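Local coordinates for thiamin pyrophosphokinase family protein (Enterococcus faecalis, PDB 3MEL) that probably transfers a diphosphate group from ATP to thiamine, making thiamine diphosphate, at residues E165-R170 and Y174-Q179; G28-C33 and D77-L82; Q127-D132 and S136-A141; G48-D51 and E57-F60. All coordinates share one frame; numbering follows the deposited sequence.

How the interactions relate
From the N terminus, interaction 2 opens at the end of strand 26-29 and closes only at the start of helix 79-90. Within the loop it spans lies interaction 4, a short closure that brings the segment after strand 45-48 back against helix 57-64. The two touch through Asp30 and Phe50 and through the salt bridge of Arg31 with Glu57; together they shape the magnesium and diphosphate end of the catalytic domain. Interaction 3 follows in series as a hairpin that carries the sheet from its parallel into its antiparallel half. Interaction 1 comes last, a second hairpin in the vitamin B1 binding domain, its centre about 37 Å from that of interaction 2.

Interaction 1 (E165-R170 and Y174-Q179); sequences ENLTLR and YLLTNQ
Leu176 carries the tight side of this contact: its CD1 methyl lies 3.6 Å from CD2 of Leu167 and 3.7 Å from CD1 of Leu169, two leucines that meet it from the same face of the facing strand. Branched apolar chains suit this place, because Cys160, Tyr158 and Phe199 close over Leu167 and Leu169 from the body of the domain. Beside this cluster the backbones are joined where Leu167 N gives a straight bond to Gln179 O (2.7 Å, 167°) and Gln179 N returns one to Leu167 O (3.2 Å). Asn166 and Leu167 both face Gln179, which makes a G1 beta bulge in the hairpin. Asn166 has the left-handed backbone conformation of its first position (phi 53°), one that asparagine tolerates well; its side chain lies about 3 Å, nearest atoms, from a bound magnesium ion, and its ND2 is bonded to Asp202. The other face is looser and nearer solvent. There Thr168 OG1, beside its own backbone N (chi1 -56°), accepts from Asn178 N at 3.1 Å. Arg170 leads away at first, then bends at chi2 and returns over Thr168, whose CG2 sits above one face of the guanidinium, with Thr177 at the edge. NH1 of Arg170 reaches Leu176 O at 3.2 Å in a weak bond, also facing Leu175 CB at 3.6 Å.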
loop_
_atom_site.group_PDB
_atom_site.type_symbol
_atom_site.label_atom_id
_atom_site.label_comp_id
_atom_site.label_asym_id
_atom_site.label_seq_id
_atom_site.Cartn_x
_atom_site.Cartn_y
_atom_site.Cartn_z
ATOM N N GLU A 165 -11.959 -1.432 17.756
ATOM C CA GLU A 165 -12.561 -1.019 19.017
ATOM C C GLU A 165 -11.657 -1.258 20.228
ATOM O O GLU A 165 -10.987 -2.291 20.323
ATOM C CB GLU A 165 -13.888 -1.729 19.232
ATOM C CG GLU A 165 -15.068 -1.046 18.571
ATOM C CD GLU A 165 -16.361 -1.806 18.804
ATOM O OE1 GLU A 165 -16.298 -2.887 19.440
ATOM O OE2 GLU A 165 -17.431 -1.325 18.352
ATOM N N ASN A 166 -11.662 -0.294 21.154
ATOM C CA ASN A 166 -10.924 -0.390 22.413
ATOM C C ASN A 166 -9.469 -0.718 22.150
ATOM O O ASN A 166 -8.976 -1.763 22.560
ATOM C CB ASN A 166 -11.572 -1.431 23.343
ATOM C CG ASN A 166 -11.015 -1.397 24.758
ATOM O OD1 ASN A 166 -10.656 -0.339 25.286
ATOM N ND2 ASN A 166 -10.939 -2.569 25.383
ATOM N N LEU A 167 -8.778 0.172 21.450
ATOM C CA LEU A 167 -7.382 -0.068 21.108
ATOM C C LEU A 167 -6.446 0.558 22.134
ATOM O O LEU A 167 -6.258 1.781 22.143
ATOM C CB LEU A 167 -7.057 0.458 19.702
ATOM C CG LEU A 167 -5.578 0.395 19.311
ATOM C CD1 LEU A 167 -5.030 -0.989 19.523
ATOM C CD2 LEU A 167 -5.364 0.840 17.896
ATOM N N THR A 168 -5.869 -0.282 22.995
ATOM C CA THR A 168 -4.905 0.166 23.994
ATOM C C THR A 168 -3.538 -0.280 23.523
ATOM O O THR A 168 -3.391 -1.350 22.951
ATOM C CB THR A 168 -5.179 -0.440 25.387
ATOM O OG1 THR A 168 -6.515 -0.140 25.809
ATOM C CG2 THR A 168 -4.212 0.122 26.408
ATOM N N LEU A 169 -2.523 0.521 23.780
ATOM C CA LEU A 169 -1.241 0.301 23.147
ATOM C C LEU A 169 -0.136 0.920 24.011
ATOM O O LEU A 169 -0.079 2.129 24.179
ATOM C CB LEU A 169 -1.335 0.878 21.725
ATOM C CG LEU A 169 -0.271 1.477 20.807
ATOM C CD1 LEU A 169 -0.956 1.996 19.561
ATOM C CD2 LEU A 169 0.478 2.603 21.474
ATOM N N ARG A 170 0.716 0.076 24.594
ATOM C CA ARG A 170 1.751 0.531 25.526
ATOM C C ARG A 170 3.186 0.257 25.075
ATOM O O ARG A 170 3.431 -0.264 23.983
ATOM C CB ARG A 170 1.551 -0.093 26.913
ATOM C CG ARG A 170 0.309 0.371 27.662
ATOM C CD ARG A 170 0.438 1.806 28.185
ATOM N NE ARG A 170 -0.822 2.265 28.770
ATOM C CZ ARG A 170 -1.692 3.057 28.148
ATOM N NH1 ARG A 170 -1.431 3.505 26.923
ATOM N NH2 ARG A 170 -2.819 3.418 28.754
ATOM N N TYR A 174 4.544 6.432 21.817
ATOM C CA TYR A 174 3.275 7.107 21.540
ATOM C C TYR A 174 2.190 6.122 21.894
ATOM O O TYR A 174 2.275 4.943 21.551
ATOM C CB TYR A 174 3.126 7.477 20.073
ATOM C CG TYR A 174 3.974 8.631 19.621
ATOM C CD1 TYR A 174 3.744 9.914 20.091
ATOM C CD2 TYR A 174 4.991 8.445 18.699
ATOM C CE1 TYR A 174 4.518 10.979 19.669
ATOM C CE2 TYR A 174 5.775 9.501 18.275
ATOM C CZ TYR A 174 5.536 10.766 18.763
ATOM O OH TYR A 174 6.315 11.818 18.335
ATOM N N LEU A 175 1.168 6.594 22.589
ATOM C CA LEU A 175 0.204 5.678 23.158
ATOM C C LEU A 175 -1.203 5.969 22.669
ATOM O O LEU A 175 -1.525 7.090 22.257
ATOM C CB LEU A 175 0.257 5.736 24.692
ATOM C CG LEU A 175 1.619 5.711 25.406
ATOM C CD1 LEU A 175 1.413 5.745 26.917
ATOM C CD2 LEU A 175 2.464 4.509 25.010
ATOM N N LEU A 176 -2.026 4.934 22.686
ATOM C CA LEU A 176 -3.457 5.099 22.573
ATOM C C LEU A 176 -3.940 4.349 23.770
ATOM O O LEU A 176 -3.239 3.476 24.276
ATOM C CB LEU A 176 -4.016 4.429 21.322
ATOM C CG LEU A 176 -3.529 4.939 19.975
ATOM C CD1 LEU A 176 -4.000 3.996 18.890
ATOM C CD2 LEU A 176 -3.967 6.386 19.725
ATOM N N THR A 177 -5.131 4.677 24.241
ATOM C CA THR A 177 -5.655 3.945 25.369
ATOM C C THR A 177 -7.177 3.906 25.326
ATOM O O THR A 177 -7.834 4.940 25.388
ATOM C CB THR A 177 -5.057 4.463 26.720
ATOM O OG1 THR A 177 -6.090 4.595 27.697
ATOM C CG2 THR A 177 -4.330 5.793 26.538
ATOM N N ASN A 178 -7.715 2.696 25.177
ATOM C CA ASN A 178 -9.152 2.472 25.074
ATOM C C ASN A 178 -9.747 3.195 23.860
ATOM O O ASN A 178 -10.915 3.602 23.857
ATOM C CB ASN A 178 -9.831 2.898 26.371
ATOM C CG ASN A 178 -9.335 2.107 27.575
ATOM O OD1 ASN A 178 -9.668 0.928 27.729
ATOM N ND2 ASN A 178 -8.534 2.750 28.435
ATOM N N GLN A 179 -8.920 3.329 22.827
ATOM C CA GLN A 179 -9.227 4.111 21.637
ATOM C C GLN A 179 -10.224 3.429 20.714
ATOM O O GLN A 179 -10.011 2.290 20.302
ATOM C CB GLN A 179 -7.943 4.338 20.849
ATOM C CG GLN A 179 -8.105 5.220 19.651
ATOM C CD GLN A 179 -8.509 6.616 20.050
ATOM O OE1 GLN A 179 -7.679 7.401 20.511
ATOM N NE2 GLN A 179 -9.795 6.934 19.896
#

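Interaction 2 (G28-C33 and D77-L82); sequences GIDRGC and DTDTQL. With TPP (thiamine diphosphate), chain E.
The carboxylates of Asp30 and Asp79 meet with their planes 73° apart, OD2 of Asp79 lying over one face of the Asp30 group, although the exact closeness of the two is doubtful. Asp79 is covered on both of its own faces: the phosphate oxygen O2A of thiamine diphosphate stands over one, 3.5 Å from Asp79 CG, and CA of Gly48 lies against the opposite one. Asp30 OD1 accepts a hydrogen bond from Phe50 N, and Asp30 and Asp49 hold a magnesium ion, about 3 Å from the Asp30 side chain (nearest atoms); this cation probably offsets the crowding of acids. Behind the polar groups, Ile29 runs alongside Asp79 in the opposite sense, its CG2 3.6 Å from Asp79 CB, while its CD1 turns to Thr80 OG1 at 3.7 Å. An isoleucine fits here because it ends strand 26-29 inside the core, just where a type II' turn from Ile29 to Gly32 leads into helix 32-37. Facing it, helix 79-90 presents its N terminus to the diphosphate. Asp79 N bonds to the bridging oxygen O3A at 3.1 Å, and Thr80 grips O1B twice, from N at 3.1 Å and from OG1 at 2.8 Å. Thr80 is suited to this double hold since chi1 of -67° puts OG1 beside its backbone N. The helix start is fixed by a capping box: Gln81 N donates to Thr78 OG1, and Thr78 N donates to Gln81 OE1 at 2.9 Å, in the carbonyl plane and on a lone pair.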
loop_
_atom_site.group_PDB
_atom_site.type_symbol
_atom_site.label_atom_id
_atom_site.label_comp_id
_atom_site.label_asym_id
_atom_site.label_seq_id
_atom_site.Cartn_x
_atom_site.Cartn_y
_atom_site.Cartn_z
ATOM N N GLY A 28 8.521 -20.563 -5.213
ATOM C CA GLY A 28 8.680 -19.554 -6.235
ATOM C C GLY A 28 7.314 -19.202 -6.785
ATOM O O GLY A 28 6.439 -20.056 -6.908
ATOM N N ILE A 29 7.119 -17.932 -7.101
ATOM C CA ILE A 29 5.882 -17.489 -7.718
ATOM C C ILE A 29 6.222 -16.829 -9.042
ATOM O O ILE A 29 6.883 -15.793 -9.070
ATOM C CB ILE A 29 5.146 -16.499 -6.817
ATOM C CG1 ILE A 29 4.904 -17.126 -5.436
ATOM C CG2 ILE A 29 3.857 -16.085 -7.456
ATOM C CD1 ILE A 29 4.281 -16.192 -4.424
ATOM N N ASP A 30 5.799 -17.447 -10.142
ATOM C CA ASP A 30 6.092 -16.908 -11.464
ATOM C C ASP A 30 7.579 -16.591 -11.569
ATOM O O ASP A 30 8.425 -17.450 -11.377
ATOM C CB ASP A 30 5.282 -15.631 -11.734
ATOM C CG ASP A 30 4.168 -15.837 -12.730
ATOM O OD1 ASP A 30 3.739 -16.986 -12.924
ATOM O OD2 ASP A 30 3.703 -14.841 -13.317
ATOM N N ARG A 31 7.882 -15.339 -11.863
ATOM C CA ARG A 31 9.235 -14.908 -12.117
ATOM C C ARG A 31 10.111 -14.959 -10.846
ATOM O O ARG A 31 11.347 -14.914 -10.910
ATOM C CB ARG A 31 9.189 -13.515 -12.746
ATOM C CG ARG A 31 10.477 -13.098 -13.375
ATOM C CD ARG A 31 10.305 -12.363 -14.692
ATOM N NE ARG A 31 11.646 -12.198 -15.239
ATOM C CZ ARG A 31 12.200 -13.042 -16.103
ATOM N NH1 ARG A 31 11.499 -14.072 -16.555
ATOM N NH2 ARG A 31 13.442 -12.845 -16.528
ATOM N N GLY A 32 9.463 -15.083 -9.691
ATOM C CA GLY A 32 10.178 -15.279 -8.445
ATOM C C GLY A 32 10.909 -16.612 -8.383
ATOM O O GLY A 32 11.872 -16.766 -7.616
ATOM N N CYS A 33 10.441 -17.574 -9.176
ATOM C CA CYS A 33 11.114 -18.858 -9.341
ATOM C C CYS A 33 12.544 -18.678 -9.866
ATOM O O CYS A 33 13.465 -19.335 -9.390
ATOM C CB CYS A 33 10.324 -19.773 -10.274
ATOM S SG CYS A 33 8.711 -20.365 -9.673
ATOM N N ASP A 77 -7.932 -15.940 -8.921
ATOM C CA ASP A 77 -6.786 -15.781 -8.046
ATOM C C ASP A 77 -5.577 -15.187 -8.740
ATOM O O ASP A 77 -5.275 -15.518 -9.880
ATOM C CB ASP A 77 -6.362 -17.125 -7.478
ATOM C CG ASP A 77 -7.331 -17.662 -6.465
ATOM O OD1 ASP A 77 -8.477 -17.163 -6.373
ATOM O OD2 ASP A 77 -6.939 -18.606 -5.758
ATOM N N THR A 78 -4.868 -14.327 -8.020
ATOM C CA THR A 78 -3.512 -13.943 -8.392
ATOM C C THR A 78 -2.542 -15.108 -8.141
ATOM O O THR A 78 -2.787 -15.944 -7.265
ATOM C CB THR A 78 -3.041 -12.751 -7.559
ATOM O OG1 THR A 78 -3.095 -13.088 -6.167
ATOM C CG2 THR A 78 -3.919 -11.535 -7.808
ATOM N N ASP A 79 -1.441 -15.159 -8.888
ATOM C CA ASP A 79 -0.432 -16.201 -8.672
ATOM C C ASP A 79 -0.082 -16.356 -7.194
ATOM O O ASP A 79 0.048 -17.467 -6.693
ATOM C CB ASP A 79 0.830 -15.923 -9.483
ATOM C CG ASP A 79 0.713 -16.394 -10.923
ATOM O OD1 ASP A 79 -0.249 -17.126 -11.235
ATOM O OD2 ASP A 79 1.587 -16.037 -11.741
ATOM N N THR A 80 0.041 -15.226 -6.503
ATOM C CA THR A 80 0.354 -15.203 -5.079
ATOM C C THR A 80 -0.783 -15.742 -4.207
ATOM O O THR A 80 -0.534 -16.423 -3.236
ATOM C CB THR A 80 0.775 -13.788 -4.621
ATOM O OG1 THR A 80 2.021 -13.432 -5.230
ATOM C CG2 THR A 80 0.946 -13.728 -3.120
ATOM N N GLN A 81 -2.033 -15.463 -4.540
ATOM C CA GLN A 81 -3.115 -16.086 -3.777
ATOM C C GLN A 81 -3.047 -17.601 -3.901
ATOM O O GLN A 81 -3.185 -18.330 -2.916
ATOM C CB GLN A 81 -4.488 -15.588 -4.220
ATOM C CG GLN A 81 -4.869 -14.242 -3.641
ATOM C CD GLN A 81 -6.086 -13.642 -4.323
ATOM O OE1 GLN A 81 -6.172 -13.605 -5.556
ATOM N NE2 GLN A 81 -7.035 -13.167 -3.526
ATOM N N LEU A 82 -2.813 -18.064 -5.121
ATOM C CA LEU A 82 -2.749 -19.488 -5.405
ATOM C C LEU A 82 -1.609 -20.182 -4.654
ATOM O O LEU A 82 -1.831 -21.178 -3.943
ATOM C CB LEU A 82 -2.601 -19.717 -6.906
ATOM C CG LEU A 82 -2.620 -21.203 -7.261
ATOM C CD1 LEU A 82 -3.863 -21.869 -6.674
ATOM C CD2 LEU A 82 -2.531 -21.395 -8.751
HETATM N "N1'" TPP E . -11.978 -8.083 -11.549
HETATM C "C2'" TPP E . -13.062 -9.081 -11.686
HETATM C CM2 TPP E . -14.262 -8.767 -10.772
HETATM N "N3'" TPP E . -12.569 -10.463 -11.660
HETATM C "C4'" TPP E . -11.397 -10.777 -12.512
HETATM N "N4'" TPP E . -11.001 -12.178 -12.323
HETATM C "C5'" TPP E . -10.238 -9.772 -12.157
HETATM C "C6'" TPP E . -10.800 -8.358 -12.371
HETATM C "C7'" TPP E . -8.972 -10.045 -13.019
HETATM N N3 TPP E . -8.264 -11.293 -12.591
HETATM C C2 TPP E . -8.339 -11.633 -11.163
HETATM S S1 TPP E . -6.638 -11.653 -10.526
HETATM C C5 TPP E . -5.807 -11.519 -12.149
HETATM C C4 TPP E . -6.914 -11.597 -13.217
HETATM C CM4 TPP E . -6.597 -10.715 -14.421
HETATM C C6 TPP E . -4.573 -12.393 -12.379
HETATM C C7 TPP E . -3.261 -11.633 -12.112
HETATM O O7 TPP E . -2.347 -12.533 -11.507
HETATM P PA TPP E . -0.772 -12.335 -11.382
HETATM O O1A TPP E . -0.748 -10.761 -11.500
HETATM O O2A TPP E . 0.148 -13.201 -12.133
HETATM O O3A TPP E . -0.101 -12.618 -9.967
HETATM P PB TPP E . 1.061 -11.966 -9.117
HETATM O O1B TPP E . 0.881 -12.489 -7.648
HETATM O O2B TPP E . 2.328 -12.845 -9.476
HETATM O O3B TPP E . 1.423 -10.563 -9.398
#

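Interaction 3 (Q127-D132 and S136-A141); sequences QIRLCD and SIQYYA
Tyr139 reaches back over its partner strand to touch both Ile128 and Leu130. At CB the torsion puts CG opposite the carbonyl carbon (chi1 -62°), which lays the ring along the facing backbone. CD2 is the first atom to arrive, 3.7 Å from Ile128 O near the ring plane; CE2 then meets the branch methyl CG2 of Ile128 at 4.0 Å. Farther out, CZ lies 4.3 Å from Leu130 CD1, which sits at the ring edge, and OH passes the same methyl. Outside the pair, Leu113 and Pro116 pack on the tyrosine, so a large, mostly apolar ring suits this place. The two strands form a beta hairpin in the mixed sheet, strand 128-131 bonded to parallel strand 95-99 and strand 135-140 to antiparallel strand 206-211. Leu130 and Ile137 are its hydrogen-bonded pair: Ile137 N donates to Leu130 O at 2.9 Å, and the return bond from Leu130 N to Ile137 O is weak. Arg129 CA adds a CA-H...O contact to Ile137 O at 3.4 Å. The opposite face is polar. Arg129 and Gln138 run side by side, the amide over one face of the guanidinium in a placement too close to be exact, so its detail is doubtful, while Glu95 takes NH2 in a salt bridge. Cys131 SG faces Ser136 OG at 3.9 Å, and that hydroxyl is bonded to Glu150. The chemistry thus divides by face: the apolar side can be buried against helix 106-113, while on the other the long chain of Arg129 can keep its charge beside a partner, Glu95.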
loop_
_atom_site.group_PDB
_atom_site.type_symbol
_atom_site.label_atom_id
_atom_site.label_comp_id
_atom_site.label_asym_id
_atom_site.label_seq_id
_atom_site.Cartn_x
_atom_site.Cartn_y
_atom_site.Cartn_z
ATOM N N GLN A 127 -0.215 -16.397 10.924
ATOM C CA GLN A 127 0.845 -17.138 10.240
ATOM C C GLN A 127 1.427 -16.437 9.013
ATOM O O GLN A 127 2.403 -16.903 8.442
ATOM C CB GLN A 127 0.333 -18.521 9.816
ATOM C CG GLN A 127 0.025 -19.452 10.973
ATOM C CD GLN A 127 -0.346 -20.834 10.519
ATOM O OE1 GLN A 127 0.229 -21.366 9.568
ATOM N NE2 GLN A 127 -1.303 -21.435 11.196
ATOM N N ILE A 128 0.830 -15.322 8.611
ATOM C CA ILE A 128 1.128 -14.694 7.331
ATOM C C ILE A 128 1.995 -13.454 7.553
ATOM O O ILE A 128 1.662 -12.602 8.381
ATOM C CB ILE A 128 -0.234 -14.380 6.573
ATOM C CG1 ILE A 128 -0.900 -15.686 6.119
ATOM C CG2 ILE A 128 -0.055 -13.430 5.393
ATOM C CD1 ILE A 128 -2.393 -15.626 6.009
ATOM N N ARG A 129 3.122 -13.376 6.849
ATOM C CA ARG A 129 4.025 -12.221 6.936
ATOM C C ARG A 129 4.421 -11.773 5.545
ATOM O O ARG A 129 4.680 -12.615 4.683
ATOM C CB ARG A 129 5.314 -12.579 7.682
ATOM C CG ARG A 129 5.411 -12.072 9.096
ATOM C CD ARG A 129 4.477 -12.843 10.010
ATOM N NE ARG A 129 5.120 -13.268 11.251
ATOM C CZ ARG A 129 4.500 -13.986 12.184
ATOM N NH1 ARG A 129 3.229 -14.326 12.003
ATOM N NH2 ARG A 129 5.140 -14.355 13.292
ATOM N N LEU A 130 4.487 -10.457 5.338
ATOM C CA LEU A 130 4.952 -9.877 4.084
ATOM C C LEU A 130 6.135 -8.993 4.379
ATOM O O LEU A 130 6.074 -8.196 5.304
ATOM C CB LEU A 130 3.861 -9.011 3.467
ATOM C CG LEU A 130 2.625 -9.654 2.845
ATOM C CD1 LEU A 130 1.440 -8.757 3.057
ATOM C CD2 LEU A 130 2.841 -9.893 1.356
ATOM N N CYS A 131 7.199 -9.089 3.591
ATOM C CA CYS A 131 8.403 -8.320 3.902
ATOM C C CYS A 131 9.108 -7.664 2.730
ATOM O O CYS A 131 9.159 -8.185 1.629
ATOM C CB CYS A 131 9.401 -9.176 4.676
ATOM S SG CYS A 131 8.704 -9.892 6.155
ATOM N N ASP A 132 9.675 -6.509 3.022
ATOM C CA ASP A 132 10.359 -5.668 2.064
ATOM C C ASP A 132 11.718 -5.408 2.642
ATOM O O ASP A 132 11.936 -5.583 3.849
ATOM C CB ASP A 132 9.669 -4.288 1.990
ATOM C CG ASP A 132 8.759 -4.135 0.790
ATOM O OD1 ASP A 132 7.691 -4.783 0.732
ATOM O OD2 ASP A 132 9.107 -3.338 -0.100
ATOM N N SER A 136 8.011 -4.739 7.169
ATOM C CA SER A 136 7.705 -6.057 7.671
ATOM C C SER A 136 6.342 -6.048 8.324
ATOM O O SER A 136 6.131 -5.326 9.306
ATOM C CB SER A 136 8.760 -6.521 8.668
ATOM O OG SER A 136 8.324 -7.711 9.307
ATOM N N ILE A 137 5.436 -6.880 7.798
ATOM C CA ILE A 137 4.023 -6.803 8.135
ATOM C C ILE A 137 3.493 -8.064 8.813
ATOM O O ILE A 137 3.689 -9.168 8.328
ATOM C CB ILE A 137 3.197 -6.496 6.867
ATOM C CG1 ILE A 137 3.717 -5.221 6.191
ATOM C CG2 ILE A 137 1.719 -6.327 7.206
ATOM C CD1 ILE A 137 3.162 -4.947 4.816
ATOM N N GLN A 138 2.814 -7.886 9.941
ATOM C CA GLN A 138 2.213 -8.993 10.677
ATOM C C GLN A 138 0.741 -8.703 10.905
ATOM O O GLN A 138 0.366 -7.543 11.058
ATOM C CB GLN A 138 2.890 -9.153 12.035
ATOM C CG GLN A 138 3.983 -10.205 12.079
ATOM C CD GLN A 138 4.290 -10.666 13.500
ATOM O OE1 GLN A 138 4.887 -9.932 14.290
ATOM N NE2 GLN A 138 3.870 -11.876 13.831
ATOM N N TYR A 139 -0.096 -9.738 10.952
ATOM C CA TYR A 139 -1.536 -9.516 11.135
ATOM C C TYR A 139 -2.045 -9.974 12.487
ATOM O O TYR A 139 -1.577 -10.971 13.027
ATOM C CB TYR A 139 -2.358 -10.162 10.015
ATOM C CG TYR A 139 -2.043 -9.585 8.663
ATOM C CD1 TYR A 139 -2.651 -8.419 8.218
ATOM C CD2 TYR A 139 -1.122 -10.193 7.838
ATOM C CE1 TYR A 139 -2.351 -7.889 6.981
ATOM C CE2 TYR A 139 -0.821 -9.671 6.605
ATOM C CZ TYR A 139 -1.430 -8.525 6.186
ATOM O OH TYR A 139 -1.095 -8.031 4.968
ATOM N N TYR A 140 -3.008 -9.233 13.027
ATOM C CA TYR A 140 -3.596 -9.568 14.315
ATOM C C TYR A 140 -5.117 -9.468 14.330
ATOM O O TYR A 140 -5.683 -8.496 13.846
ATOM C CB TYR A 140 -3.029 -8.666 15.399
ATOM C CG TYR A 140 -1.580 -8.924 15.711
ATOM C CD1 TYR A 140 -1.213 -9.890 16.629
ATOM C CD2 TYR A 140 -0.581 -8.201 15.086
ATOM C CE1 TYR A 140 0.098 -10.129 16.905
ATOM C CE2 TYR A 140 0.743 -8.434 15.358
ATOM C CZ TYR A 140 1.081 -9.397 16.272
ATOM O OH TYR A 140 2.413 -9.619 16.562
ATOM N N ALA A 141 -5.767 -10.479 14.893
ATOM C CA ALA A 141 -7.165 -10.373 15.248
ATOM C C ALA A 141 -7.223 -9.924 16.705
ATOM O O ALA A 141 -6.202 -9.915 17.379
ATOM C CB ALA A 141 -7.843 -11.695 15.074
#

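Interaction 4 (G48-D51 and E57-F60); sequences GDFD and EYHF
Phe50, which meets Tyr58 across this contact, is held in a loop where Asp51 N donates to Asp49 OD1 in a bond 3.2 Å long and nearly straight at 171°. It uses the anti lone pair of that oxygen and closes an Asx turn, for which the short carboxylate arm of an aspartate is well suited. The turn follows strand 45-48 of the catalytic domain, and Asp49 belongs to the magnesium site; its other oxygen, OD2, forms a salt bridge with Lys75. Phe50 itself points the other way, into the interior, where Cys33 and Leu68 also pack on it. Tyr58, on the first turn of helix 57-64, packs against one face of its ring: with CG opposite its backbone N (chi1 -174°), its side chain swings across that of Phe50 at about a right angle. The ring centroids are 4.9 Å apart and the planes 33° from one another, an oblique pairing. A tyrosine suits this partly exposed position, since its ring packs inward while its OH bonds to Gln70 NE2. The closest approach is by CE1 of Tyr58, which stands over that face of the Phe50 ring, offset toward its rim, 3.4 Å from Phe50 CG.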
loop_
_atom_site.group_PDB
_atom_site.type_symbol
_atom_site.label_atom_id
_atom_site.label_comp_id
_atom_site.label_asym_id
_atom_site.label_seq_id
_atom_site.Cartn_x
_atom_site.Cartn_y
_atom_site.Cartn_z
ATOM N N GLY A 48 2.151 -20.384 -10.581
ATOM C CA GLY A 48 1.814 -19.290 -11.466
ATOM C C GLY A 48 1.349 -19.759 -12.818
ATOM O O GLY A 48 1.082 -20.930 -13.004
ATOM N N ASP A 49 1.234 -18.833 -13.759
ATOM C CA ASP A 49 0.835 -19.161 -15.117
ATOM C C ASP A 49 2.074 -19.007 -15.968
ATOM O O ASP A 49 2.140 -19.458 -17.107
ATOM C CB ASP A 49 -0.288 -18.240 -15.587
ATOM C CG ASP A 49 -0.089 -16.805 -15.153
ATOM O OD1 ASP A 49 0.908 -16.194 -15.580
ATOM O OD2 ASP A 49 -0.931 -16.275 -14.395
ATOM N N PHE A 50 3.065 -18.363 -15.371
ATOM C CA PHE A 50 4.400 -18.271 -15.936
ATOM C C PHE A 50 4.415 -17.576 -17.282
ATOM O O PHE A 50 5.326 -17.789 -18.073
ATOM C CB PHE A 50 5.059 -19.663 -16.014
ATOM C CG PHE A 50 5.249 -20.315 -14.668
ATOM C CD1 PHE A 50 6.315 -19.981 -13.873
ATOM C CD2 PHE A 50 4.345 -21.243 -14.198
ATOM C CE1 PHE A 50 6.484 -20.564 -12.643
ATOM C CE2 PHE A 50 4.511 -21.829 -12.959
ATOM C CZ PHE A 50 5.578 -21.484 -12.185
ATOM N N ASP A 51 3.419 -16.728 -17.525
ATOM C CA ASP A 51 3.347 -15.981 -18.778
ATOM C C ASP A 51 4.436 -14.917 -18.852
ATOM O O ASP A 51 4.820 -14.465 -19.929
ATOM C CB ASP A 51 1.940 -15.382 -19.017
ATOM C CG ASP A 51 1.511 -14.369 -17.932
ATOM O OD1 ASP A 51 2.335 -13.990 -17.050
ATOM O OD2 ASP A 51 0.327 -13.946 -17.978
ATOM N N GLU A 57 13.210 -20.131 -20.092
ATOM C CA GLU A 57 13.282 -19.945 -18.650
ATOM C C GLU A 57 12.319 -20.887 -17.944
ATOM O O GLU A 57 12.633 -21.421 -16.879
ATOM C CB GLU A 57 12.976 -18.501 -18.275
ATOM C CG GLU A 57 14.103 -17.524 -18.583
ATOM C CD GLU A 57 13.648 -16.080 -18.518
ATOM O OE1 GLU A 57 12.431 -15.832 -18.682
ATOM O OE2 GLU A 57 14.511 -15.199 -18.314
ATOM N N TYR A 58 11.157 -21.103 -18.556
ATOM C CA TYR A 58 10.144 -21.993 -18.009
ATOM C C TYR A 58 10.512 -23.463 -18.176
ATOM O O TYR A 58 9.908 -24.341 -17.556
ATOM C CB TYR A 58 8.809 -21.721 -18.680
ATOM C CG TYR A 58 7.675 -22.501 -18.087
ATOM C CD1 TYR A 58 7.413 -22.458 -16.730
ATOM C CD2 TYR A 58 6.864 -23.281 -18.881
ATOM C CE1 TYR A 58 6.366 -23.182 -16.190
ATOM C CE2 TYR A 58 5.822 -24.010 -18.349
ATOM C CZ TYR A 58 5.571 -23.956 -17.011
ATOM O OH TYR A 58 4.525 -24.689 -16.503
ATOM N N HIS A 59 11.481 -23.754 -19.034
ATOM C CA HIS A 59 11.957 -25.130 -19.162
ATOM C C HIS A 59 12.890 -25.376 -17.970
ATOM O O HIS A 59 12.872 -26.432 -17.333
ATOM C CB HIS A 59 12.679 -25.336 -20.508
ATOM C CG HIS A 59 13.140 -26.742 -20.749
ATOM N ND1 HIS A 59 14.407 -27.179 -20.417
ATOM C CD2 HIS A 59 12.500 -27.809 -21.281
ATOM C CE1 HIS A 59 14.526 -28.456 -20.735
ATOM N NE2 HIS A 59 13.384 -28.862 -21.260
ATOM N N PHE A 60 13.683 -24.358 -17.665
ATOM C CA PHE A 60 14.633 -24.410 -16.573
ATOM C C PHE A 60 13.954 -24.476 -15.205
ATOM O O PHE A 60 14.478 -25.096 -14.284
ATOM C CB PHE A 60 15.563 -23.202 -16.660
ATOM C CG PHE A 60 16.513 -23.089 -15.518
ATOM C CD1 PHE A 60 17.361 -24.146 -15.197
ATOM C CD2 PHE A 60 16.575 -21.918 -14.765
ATOM C CE1 PHE A 60 18.246 -24.041 -14.141
ATOM C CE2 PHE A 60 17.458 -21.803 -13.705
ATOM C CZ PHE A 60 18.294 -22.868 -13.394
#